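Local coordinates for Cbs-cp12 (Microcystis aeruginosa PCC 7806, PDB 5NMU), which fuses a pair of CBS domains to a CP12 domain, assembles as a hexamer and probably takes part in the redox regulation of photosynthesis, at residues M31-V41 and G51-V59; I138-A149 and A166-A177. All coordinates share one frame; numbering follows the deposited sequence.

Contact 1 (M31-V41 and G51-V59); sequences MKEKKLRGLIV and GIVTETDIV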
loop_
_atom_site.group_PDB
_atom_site.type_symbol
_atom_site.label_atom_id
_atom_site.label_comp_id
_atom_site.label_asym_id
_atom_site.label_seq_id
_atom_site.Cartn_x
_atom_site.Cartn_y
_atom_site.Cartn_z
ATOM N N MET A 31 -20.960 20.456 -4.442
ATOM C CA MET A 31 -21.122 19.275 -3.609
ATOM C C MET A 31 -21.933 19.545 -2.365
ATOM O O MET A 31 -22.730 18.714 -1.976
ATOM C CB MET A 31 -19.776 18.651 -3.286
ATOM C CG MET A 31 -19.136 18.020 -4.521
ATOM S SD MET A 31 -17.383 17.788 -4.353
ATOM C CE MET A 31 -17.306 16.030 -4.012
ATOM N N LYS A 32 -21.712 20.692 -1.726
ATOM C CA LYS A 32 -22.512 21.066 -0.564
ATOM C C LYS A 32 -23.989 21.329 -0.895
ATOM O O LYS A 32 -24.888 20.907 -0.179
ATOM C CB LYS A 32 -21.980 22.333 0.066
ATOM C CG LYS A 32 -20.606 22.156 0.633
ATOM C CD LYS A 32 -20.105 23.494 1.142
ATOM C CE LYS A 32 -20.969 23.990 2.290
ATOM N NZ LYS A 32 -20.146 24.881 3.113
ATOM N N GLU A 33 -24.219 22.069 -1.952
ATOM C CA GLU A 33 -25.556 22.385 -2.399
ATOM C C GLU A 33 -26.428 21.143 -2.645
ATOM O O GLU A 33 -27.603 21.133 -2.307
ATOM C CB GLU A 33 -25.410 23.173 -3.692
ATOM C CG GLU A 33 -26.669 23.567 -4.447
ATOM C CD GLU A 33 -26.310 24.166 -5.800
ATOM O OE1 GLU A 33 -25.293 24.936 -5.846
ATOM O OE2 GLU A 33 -27.025 23.845 -6.797
ATOM N N LYS A 34 -25.863 20.093 -3.234
ATOM C CA LYS A 34 -26.627 18.877 -3.457
ATOM C C LYS A 34 -26.225 17.670 -2.571
ATOM O O LYS A 34 -26.692 16.581 -2.799
ATOM C CB LYS A 34 -26.553 18.540 -4.942
ATOM C CG LYS A 34 -27.014 19.672 -5.867
ATOM C CD LYS A 34 -27.352 19.139 -7.260
ATOM C CE LYS A 34 -27.693 20.239 -8.270
ATOM N NZ LYS A 34 -26.497 20.586 -9.100
ATOM N N LYS A 35 -25.387 17.858 -1.564
ATOM C CA LYS A 35 -24.928 16.741 -0.705
ATOM C C LYS A 35 -24.336 15.572 -1.523
ATOM O O LYS A 35 -24.723 14.425 -1.397
ATOM C CB LYS A 35 -26.048 16.305 0.264
ATOM C CG LYS A 35 -26.574 17.429 1.173
ATOM C CD LYS A 35 -25.453 18.199 1.872
ATOM C CE LYS A 35 -25.912 19.409 2.661
ATOM N NZ LYS A 35 -26.414 18.952 3.976
ATOM N N LEU A 36 -23.374 15.907 -2.369
ATOM C CA LEU A 36 -22.709 14.947 -3.267
ATOM C C LEU A 36 -21.355 14.611 -2.735
ATOM O O LEU A 36 -20.630 15.484 -2.325
ATOM C CB LEU A 36 -22.545 15.565 -4.639
ATOM C CG LEU A 36 -23.912 16.038 -5.201
ATOM C CD1 LEU A 36 -23.694 16.865 -6.456
ATOM C CD2 LEU A 36 -24.827 14.878 -5.464
ATOM N N ARG A 37 -21.025 13.341 -2.739
ATOM C CA ARG A 37 -19.735 12.888 -2.313
ATOM C C ARG A 37 -18.770 12.578 -3.474
ATOM O O ARG A 37 -17.559 12.288 -3.225
ATOM C CB ARG A 37 -19.917 11.685 -1.406
ATOM C CG ARG A 37 -20.574 12.110 -0.106
ATOM C CD ARG A 37 -20.842 10.909 0.784
ATOM N NE ARG A 37 -21.565 11.318 1.986
ATOM C CZ ARG A 37 -22.853 11.682 2.006
ATOM N NH1 ARG A 37 -23.587 11.666 0.905
ATOM N NH2 ARG A 37 -23.418 12.048 3.140
ATOM N N GLY A 38 -19.279 12.685 -4.714
ATOM C CA GLY A 38 -18.471 12.557 -5.913
ATOM C C GLY A 38 -19.075 13.359 -7.046
ATOM O O GLY A 38 -20.282 13.458 -7.134
ATOM N N LEU A 39 -18.233 14.002 -7.847
ATOM C CA LEU A 39 -18.649 14.649 -9.073
ATOM C C LEU A 39 -17.913 14.016 -10.228
ATOM O O LEU A 39 -16.689 13.772 -10.180
ATOM C CB LEU A 39 -18.272 16.125 -9.092
ATOM C CG LEU A 39 -18.871 17.018 -8.092
ATOM C CD1 LEU A 39 -18.155 18.392 -8.157
ATOM C CD2 LEU A 39 -20.371 17.123 -8.361
ATOM N N ILE A 40 -18.651 13.796 -11.309
ATOM C CA ILE A 40 -18.050 13.221 -12.494
ATOM C C ILE A 40 -17.488 14.363 -13.340
ATOM O O ILE A 40 -18.141 15.396 -13.542
ATOM C CB ILE A 40 -19.086 12.442 -13.297
ATOM C CG1 ILE A 40 -19.748 11.356 -12.463
ATOM C CG2 ILE A 40 -18.450 11.920 -14.564
ATOM C CD1 ILE A 40 -18.795 10.439 -11.752
ATOM N N VAL A 41 -16.287 14.173 -13.855
ATOM C CA VAL A 41 -15.645 15.175 -14.679
ATOM C C VAL A 41 -15.999 14.951 -16.173
ATOM O O VAL A 41 -15.769 13.847 -16.759
ATOM C CB VAL A 41 -14.145 15.116 -14.523
ATOM C CG1 VAL A 41 -13.450 16.021 -15.556
ATOM C CG2 VAL A 41 -13.754 15.498 -13.077
ATOM N N GLY A 51 -13.857 11.274 -15.809
ATOM C CA GLY A 51 -13.024 11.412 -14.622
ATOM C C GLY A 51 -13.943 11.552 -13.445
ATOM O O GLY A 51 -15.158 11.654 -13.630
ATOM N N ILE A 52 -13.371 11.527 -12.257
ATOM C CA ILE A 52 -14.116 11.658 -11.023
ATOM C C ILE A 52 -13.250 12.410 -10.004
ATOM O O ILE A 52 -12.036 12.234 -9.948
ATOM C CB ILE A 52 -14.589 10.279 -10.462
ATOM C CG1 ILE A 52 -15.593 10.469 -9.277
ATOM C CG2 ILE A 52 -13.388 9.413 -10.043
ATOM C CD1 ILE A 52 -16.373 9.209 -8.963
ATOM N N VAL A 53 -13.916 13.244 -9.215
ATOM C CA VAL A 53 -13.349 13.888 -8.041
ATOM C C VAL A 53 -14.306 13.616 -6.865
ATOM O O VAL A 53 -15.562 13.738 -7.008
ATOM C CB VAL A 53 -13.044 15.384 -8.304
ATOM C CG1 VAL A 53 -14.249 16.206 -8.663
ATOM C CG2 VAL A 53 -12.368 15.981 -7.097
ATOM N N THR A 54 -13.712 13.176 -5.759
ATOM C CA THR A 54 -14.456 12.690 -4.591
ATOM C C THR A 54 -14.200 13.509 -3.386
ATOM O O THR A 54 -13.211 14.262 -3.339
ATOM C CB THR A 54 -14.066 11.263 -4.192
ATOM O OG1 THR A 54 -12.739 11.229 -3.635
ATOM C CG2 THR A 54 -14.183 10.315 -5.404
ATOM N N GLU A 55 -15.077 13.353 -2.398
ATOM C CA GLU A 55 -14.851 13.943 -1.068
ATOM C C GLU A 55 -13.465 13.676 -0.477
ATOM O O GLU A 55 -12.892 14.554 0.191
ATOM C CB GLU A 55 -15.933 13.514 -0.083
ATOM C CG GLU A 55 -15.994 12.009 0.183
ATOM C CD GLU A 55 -17.054 11.641 1.188
ATOM O OE1 GLU A 55 -17.747 12.545 1.618
ATOM O OE2 GLU A 55 -17.209 10.432 1.534
ATOM N N THR A 56 -12.969 12.460 -0.678
ATOM C CA THR A 56 -11.709 11.996 -0.147
ATOM C C THR A 56 -10.584 12.686 -0.907
ATOM O O THR A 56 -9.594 13.069 -0.272
ATOM C CB THR A 56 -11.633 10.415 -0.190
ATOM O OG1 THR A 56 -12.711 9.844 0.592
ATOM C CG2 THR A 56 -10.440 9.920 0.402
ATOM N N ASP A 57 -10.722 12.920 -2.222
ATOM C CA ASP A 57 -9.696 13.689 -2.934
ATOM C C ASP A 57 -9.572 15.095 -2.316
ATOM O O ASP A 57 -8.450 15.625 -2.147
ATOM C CB ASP A 57 -10.007 13.888 -4.444
ATOM C CG ASP A 57 -10.061 12.567 -5.239
ATOM O OD1 ASP A 57 -9.141 11.747 -5.039
ATOM O OD2 ASP A 57 -10.995 12.374 -6.061
ATOM N N ILE A 58 -10.738 15.714 -2.109
ATOM C CA ILE A 58 -10.802 17.056 -1.631
ATOM C C ILE A 58 -10.214 17.189 -0.206
ATOM O O ILE A 58 -9.361 18.014 0.024
ATOM C CB ILE A 58 -12.205 17.649 -1.755
ATOM C CG1 ILE A 58 -12.543 17.822 -3.238
ATOM C CG2 ILE A 58 -12.270 19.020 -1.083
ATOM C CD1 ILE A 58 -14.013 17.994 -3.524
ATOM N N VAL A 59 -10.651 16.334 0.702
ATOM C CA VAL A 59 -10.153 16.342 2.065
ATOM C C VAL A 59 -8.665 15.967 2.173
ATOM O O VAL A 59 -7.887 16.651 2.909
ATOM C CB VAL A 59 -11.040 15.414 2.929
ATOM C CG1 VAL A 59 -10.449 15.245 4.322
ATOM C CG2 VAL A 59 -12.454 15.962 2.983
#
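R37 and E55 lie side by side where the β-hairpin of the first CBS domain, strands 38-41 and 51-54, runs into helix 55-63. From CB outward, R37 follows the E55 carboxyl group: CB and CG both rest on it, with CG 3.3 Å from E55 OE1. CD is almost equally far from E55 OE1 and OE2, and NE stops 4.0 Å from E55 OE1, beyond a salt bridge. The planes of guanidinium and carboxylate stand 81° apart, and the polar link is indirect: R37 NE and E55 OE1 each bond to S121 of the second subunit. E55 gets there with CG between its own N and carbonyl carbon (chi1 62°), the rest of the chain extended.

The two strands pair antiparallel, with the last bond, G51 N to V41 O, weak. L39 and V53 form a hydrogen-bonded pair, each N-H bonded to the other's carbonyl O, while L39 CB packs on V53 CG1. The I40 and I52 side chains lie on the other face, their CD1 atoms 3.9 Å apart. T54 then caps the helix: its OG1 accepts from D57 N, and D57 OD2 in turn accepts from T54 N, which completes a capping box. From helix 24-34, M31 bends at chi3 and meets I58 tip to tip, SD sitting 3.5 Å from I58 CD1.

Contact 2 (I138-A149 and A166-A177); sequences IEDEIEAAREDA and AWDVVEELQAEA
This is an antiparallel helix-helix packing, the two arms of the helical hairpin (138-156 and 161-178) that makes up the modelled part of the CP12 region. The short axes of 138-149 and 166-177 run at 162° and approach to 8.4 Å, a closeness the small side chains of A145, A149 and A166 allow. A149 CB sits over the face of the W167 indole, 3.5 Å from the centroid of the five-membered ring, a CH-pi contact, while A149 CA packs against A166 CB.

R146 comes to the edge of the same indole. Its CG, beside the backbone N, packs on V170 CG1; the bend at chi3 (67°) then swings the guanidinium so that one face meets W167 CZ3, the two planes 70° apart. NH1 also comes within 3.4 Å of Q174 NE2, but these are two donors and make no bond.

Farther along, L173 drives in toward the first helix: CD1 reaches A145 CB, and CD2 lies 3.5 Å from E141 OE1. I142 slides past it the opposite way, CG1 on L173 CB, and I138 CD1 touches L173 O and A177. E141 OE1 and E176 OE1 both form salt bridges to R135, which probably offsets their like charges.

The direct contacts are therefore essentially apolar. The polar exception is a water that donates to A145 O (2.7 Å) and A166 O (2.8 Å), joining two backbone carbonyls that could not bond to each other. A145 O already accepts from A149 N within its helix, so the water is a second donor to it.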
loop_
_atom_site.group_PDB
_atom_site.type_symbol
_atom_site.label_atom_id
_atom_site.label_comp_id
_atom_site.label_asym_id
_atom_site.label_seq_id
_atom_site.Cartn_x
_atom_site.Cartn_y
_atom_site.Cartn_z
ATOM N N ILE A 138 -19.163 -18.769 -8.211
ATOM C CA ILE A 138 -19.658 -20.081 -7.813
ATOM C C ILE A 138 -19.886 -20.987 -9.005
ATOM O O ILE A 138 -19.729 -22.213 -8.876
ATOM C CB ILE A 138 -20.911 -19.997 -6.932
ATOM C CG1 ILE A 138 -21.099 -21.337 -6.203
ATOM C CG2 ILE A 138 -22.156 -19.535 -7.724
ATOM C CD1 ILE A 138 -22.315 -21.438 -5.317
ATOM N N GLU A 139 -20.194 -20.417 -10.173
ATOM C CA GLU A 139 -20.301 -21.221 -11.405
ATOM C C GLU A 139 -18.959 -21.805 -11.887
ATOM O O GLU A 139 -18.949 -22.900 -12.449
ATOM C CB GLU A 139 -21.027 -20.480 -12.553
ATOM C CG GLU A 139 -22.534 -20.285 -12.331
ATOM C CD GLU A 139 -23.373 -21.607 -12.148
ATOM O OE1 GLU A 139 -23.135 -22.634 -12.837
ATOM O OE2 GLU A 139 -24.322 -21.618 -11.314
ATOM N N ASP A 140 -17.859 -21.074 -11.690
ATOM C CA ASP A 140 -16.531 -21.591 -11.989
ATOM C C ASP A 140 -16.221 -22.738 -11.004
ATOM O O ASP A 140 -15.677 -23.768 -11.428
ATOM C CB ASP A 140 -15.461 -20.492 -11.941
ATOM C CG ASP A 140 -15.730 -19.350 -12.942
ATOM O OD1 ASP A 140 -16.059 -19.581 -14.106
ATOM O OD2 ASP A 140 -15.657 -18.182 -12.556
ATOM N N GLU A 141 -16.612 -22.596 -9.733
ATOM C CA GLU A 141 -16.380 -23.652 -8.738
ATOM C C GLU A 141 -17.126 -24.948 -9.056
ATOM O O GLU A 141 -16.598 -26.001 -8.839
ATOM C CB GLU A 141 -16.817 -23.274 -7.319
ATOM C CG GLU A 141 -16.122 -22.098 -6.680
ATOM C CD GLU A 141 -16.475 -21.948 -5.206
ATOM O OE1 GLU A 141 -16.424 -22.934 -4.459
ATOM O OE2 GLU A 141 -16.748 -20.817 -4.797
ATOM N N ILE A 142 -18.384 -24.809 -9.469
ATOM C CA ILE A 142 -19.242 -25.905 -9.900
ATOM C C ILE A 142 -18.594 -26.592 -11.120
ATOM O O ILE A 142 -18.406 -27.814 -11.132
ATOM C CB ILE A 142 -20.696 -25.404 -10.210
ATOM C CG1 ILE A 142 -21.407 -24.936 -8.936
ATOM C CG2 ILE A 142 -21.538 -26.474 -10.897
ATOM C CD1 ILE A 142 -22.758 -24.301 -9.194
ATOM N N GLU A 143 -18.237 -25.797 -12.122
ATOM C CA GLU A 143 -17.662 -26.355 -13.318
ATOM C C GLU A 143 -16.350 -27.089 -12.933
ATOM O O GLU A 143 -16.158 -28.244 -13.321
ATOM C CB GLU A 143 -17.508 -25.286 -14.407
ATOM C CG GLU A 143 -17.042 -25.815 -15.778
ATOM C CD GLU A 143 -17.039 -24.728 -16.894
ATOM O OE1 GLU A 143 -16.945 -25.119 -18.099
ATOM O OE2 GLU A 143 -17.099 -23.493 -16.583
ATOM N N ALA A 144 -15.487 -26.468 -12.134
ATOM C CA ALA A 144 -14.268 -27.170 -11.694
ATOM C C ALA A 144 -14.529 -28.463 -10.903
ATOM O O ALA A 144 -13.818 -29.481 -11.054
ATOM C CB ALA A 144 -13.305 -26.220 -10.901
ATOM N N ALA A 145 -15.529 -28.411 -10.054
ATOM C CA ALA A 145 -15.813 -29.524 -9.208
ATOM C C ALA A 145 -16.413 -30.721 -10.013
ATOM O O ALA A 145 -16.204 -31.890 -9.668
ATOM C CB ALA A 145 -16.756 -29.094 -8.119
ATOM N N ARG A 146 -17.138 -30.402 -11.072
ATOM C CA ARG A 146 -17.647 -31.402 -11.997
ATOM C C ARG A 146 -16.519 -32.092 -12.787
ATOM O O ARG A 146 -16.516 -33.348 -12.909
ATOM C CB ARG A 146 -18.685 -30.801 -12.963
ATOM C CG ARG A 146 -20.017 -30.393 -12.308
ATOM C CD ARG A 146 -20.961 -29.687 -13.283
ATOM N NE ARG A 146 -21.331 -30.691 -14.234
ATOM C CZ ARG A 146 -22.366 -31.539 -14.105
ATOM N NH1 ARG A 146 -23.223 -31.470 -13.077
ATOM N NH2 ARG A 146 -22.541 -32.456 -15.030
ATOM N N GLU A 147 -15.555 -31.313 -13.283
ATOM C CA GLU A 147 -14.347 -31.913 -13.861
ATOM C C GLU A 147 -13.609 -32.788 -12.878
ATOM O O GLU A 147 -13.191 -33.858 -13.256
ATOM C CB GLU A 147 -13.387 -30.882 -14.434
ATOM C CG GLU A 147 -13.969 -30.175 -15.633
ATOM C CD GLU A 147 -12.999 -29.225 -16.300
ATOM O OE1 GLU A 147 -11.785 -29.354 -16.081
ATOM O OE2 GLU A 147 -13.466 -28.323 -17.026
ATOM N N ASP A 148 -13.449 -32.351 -11.625
ATOM C CA ASP A 148 -12.803 -33.204 -10.600
ATOM C C ASP A 148 -13.562 -34.481 -10.414
ATOM O O ASP A 148 -12.951 -35.532 -10.260
ATOM C CB ASP A 148 -12.725 -32.556 -9.227
ATOM C CG ASP A 148 -11.748 -31.369 -9.166
ATOM O OD1 ASP A 148 -10.825 -31.267 -9.980
ATOM O OD2 ASP A 148 -11.937 -30.474 -8.309
ATOM N N ALA A 149 -14.896 -34.391 -10.377
ATOM C CA ALA A 149 -15.705 -35.562 -10.094
ATOM C C ALA A 149 -15.575 -36.563 -11.232
ATOM O O ALA A 149 -15.413 -37.772 -11.007
ATOM C CB ALA A 149 -17.167 -35.186 -9.907
ATOM N N ALA A 166 -16.896 -36.851 -4.428
ATOM C CA ALA A 166 -16.669 -35.766 -5.368
ATOM C C ALA A 166 -17.931 -35.206 -6.013
ATOM O O ALA A 166 -18.048 -33.992 -6.172
ATOM C CB ALA A 166 -15.628 -36.128 -6.400
ATOM N N TRP A 167 -18.895 -36.056 -6.384
ATOM C CA TRP A 167 -20.185 -35.509 -6.798
ATOM C C TRP A 167 -20.951 -34.813 -5.678
ATOM O O TRP A 167 -21.758 -33.902 -5.954
ATOM C CB TRP A 167 -21.047 -36.553 -7.479
ATOM C CG TRP A 167 -20.542 -36.860 -8.806
ATOM C CD1 TRP A 167 -19.859 -37.958 -9.183
ATOM C CD2 TRP A 167 -20.641 -36.026 -9.941
ATOM N NE1 TRP A 167 -19.563 -37.893 -10.518
ATOM C CE2 TRP A 167 -20.025 -36.697 -11.005
ATOM C CE3 TRP A 167 -21.232 -34.768 -10.179
ATOM C CZ2 TRP A 167 -19.980 -36.171 -12.285
ATOM C CZ3 TRP A 167 -21.175 -34.232 -11.473
ATOM C CH2 TRP A 167 -20.560 -34.931 -12.497
ATOM N N ASP A 168 -20.744 -35.223 -4.430
ATOM C CA ASP A 168 -21.361 -34.482 -3.316
ATOM C C ASP A 168 -20.835 -33.029 -3.178
ATOM O O ASP A 168 -21.589 -32.126 -2.836
ATOM C CB ASP A 168 -21.269 -35.231 -1.985
ATOM C CG ASP A 168 -22.322 -36.393 -1.853
ATOM O OD1 ASP A 168 -23.458 -36.424 -2.452
ATOM O OD2 ASP A 168 -21.971 -37.302 -1.087
ATOM N N VAL A 169 -19.568 -32.801 -3.487
ATOM C CA VAL A 169 -19.032 -31.403 -3.599
ATOM C C VAL A 169 -19.849 -30.650 -4.656
ATOM O O VAL A 169 -20.335 -29.559 -4.386
ATOM C CB VAL A 169 -17.527 -31.370 -3.945
ATOM C CG1 VAL A 169 -17.005 -29.916 -4.062
ATOM C CG2 VAL A 169 -16.722 -32.148 -2.902
ATOM N N VAL A 170 -20.095 -31.265 -5.829
ATOM C CA VAL A 170 -20.896 -30.580 -6.876
ATOM C C VAL A 170 -22.326 -30.257 -6.408
ATOM O O VAL A 170 -22.842 -29.127 -6.591
ATOM C CB VAL A 170 -20.970 -31.388 -8.193
ATOM C CG1 VAL A 170 -21.917 -30.739 -9.196
ATOM C CG2 VAL A 170 -19.565 -31.562 -8.759
ATOM N N GLU A 171 -22.946 -31.266 -5.819
ATOM C CA GLU A 171 -24.313 -31.170 -5.355
ATOM C C GLU A 171 -24.477 -29.974 -4.374
ATOM O O GLU A 171 -25.363 -29.139 -4.547
ATOM C CB GLU A 171 -24.781 -32.540 -4.769
ATOM C CG GLU A 171 -25.679 -32.445 -3.515
ATOM C CD GLU A 171 -26.517 -33.711 -3.198
ATOM O OE1 GLU A 171 -27.758 -33.563 -3.276
ATOM O OE2 GLU A 171 -25.953 -34.809 -2.847
ATOM N N GLU A 172 -23.627 -29.923 -3.355
ATOM C CA GLU A 172 -23.657 -28.851 -2.353
ATOM C C GLU A 172 -23.504 -27.495 -3.000
ATOM O O GLU A 172 -24.314 -26.601 -2.745
ATOM C CB GLU A 172 -22.584 -29.078 -1.267
ATOM C CG GLU A 172 -22.854 -30.316 -0.375
ATOM C CD GLU A 172 -24.152 -30.173 0.423
ATOM O OE1 GLU A 172 -24.227 -29.193 1.211
ATOM O OE2 GLU A 172 -25.108 -30.997 0.243
ATOM N N LEU A 173 -22.514 -27.357 -3.888
ATOM C CA LEU A 173 -22.314 -26.094 -4.609
ATOM C C LEU A 173 -23.556 -25.770 -5.448
ATOM O O LEU A 173 -23.964 -24.622 -5.470
ATOM C CB LEU A 173 -21.052 -26.085 -5.478
ATOM C CG LEU A 173 -19.694 -26.235 -4.747
ATOM C CD1 LEU A 173 -18.601 -26.592 -5.729
ATOM C CD2 LEU A 173 -19.278 -24.979 -3.981
ATOM N N GLN A 174 -24.172 -26.774 -6.094
ATOM C CA GLN A 174 -25.382 -26.544 -6.914
ATOM C C GLN A 174 -26.625 -26.129 -6.091
ATOM O O GLN A 174 -27.405 -25.299 -6.556
ATOM C CB GLN A 174 -25.696 -27.751 -7.841
ATOM C CG GLN A 174 -25.189 -27.593 -9.296
ATOM C CD GLN A 174 -24.918 -28.901 -10.056
ATOM O OE1 GLN A 174 -25.245 -30.019 -9.600
ATOM N NE2 GLN A 174 -24.307 -28.767 -11.239
ATOM N N ALA A 175 -26.781 -26.676 -4.879
ATOM C CA ALA A 175 -27.901 -26.332 -3.973
ATOM C C ALA A 175 -27.856 -24.876 -3.588
ATOM O O ALA A 175 -28.871 -24.164 -3.617
ATOM C CB ALA A 175 -27.845 -27.194 -2.715
ATOM N N GLU A 176 -26.648 -24.446 -3.254
ATOM C CA GLU A 176 -26.369 -23.079 -2.865
ATOM C C GLU A 176 -26.714 -22.088 -4.004
ATOM O O GLU A 176 -27.484 -21.149 -3.788
ATOM C CB GLU A 176 -24.895 -22.971 -2.459
ATOM C CG GLU A 176 -24.563 -21.783 -1.570
ATOM C CD GLU A 176 -23.070 -21.652 -1.314
ATOM O OE1 GLU A 176 -22.326 -22.659 -1.465
ATOM O OE2 GLU A 176 -22.648 -20.524 -0.972
ATOM N N ALA A 177 -26.197 -22.337 -5.213
ATOM C CA ALA A 177 -26.452 -21.463 -6.381
ATOM C C ALA A 177 -27.908 -21.258 -6.762
ATOM O O ALA A 177 -28.255 -20.167 -7.168
ATOM C CB ALA A 177 -25.733 -21.961 -7.609
HETATM O O HOH W 1 -15.787 -32.625 -7.156
#

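Contact 1 and contact 2 belong to different domains on opposite sides of the chain's centre. Their own centres are 44 Å apart, and even their nearest atoms are separated by about 28 Å. They follow one another in the chain, with the second CBS domain between them. The hexamer gives each a different neighbour: R37 and E55 of 31-41 and 51-59 meet the second subunit, whereas D140, E143 and D148 of 138-149 form salt bridges to arginines of the third. Contact 2 also lies on the CP12 arms that continue to the C153-C163 disulfide, so it is the one closer to the probable redox switch.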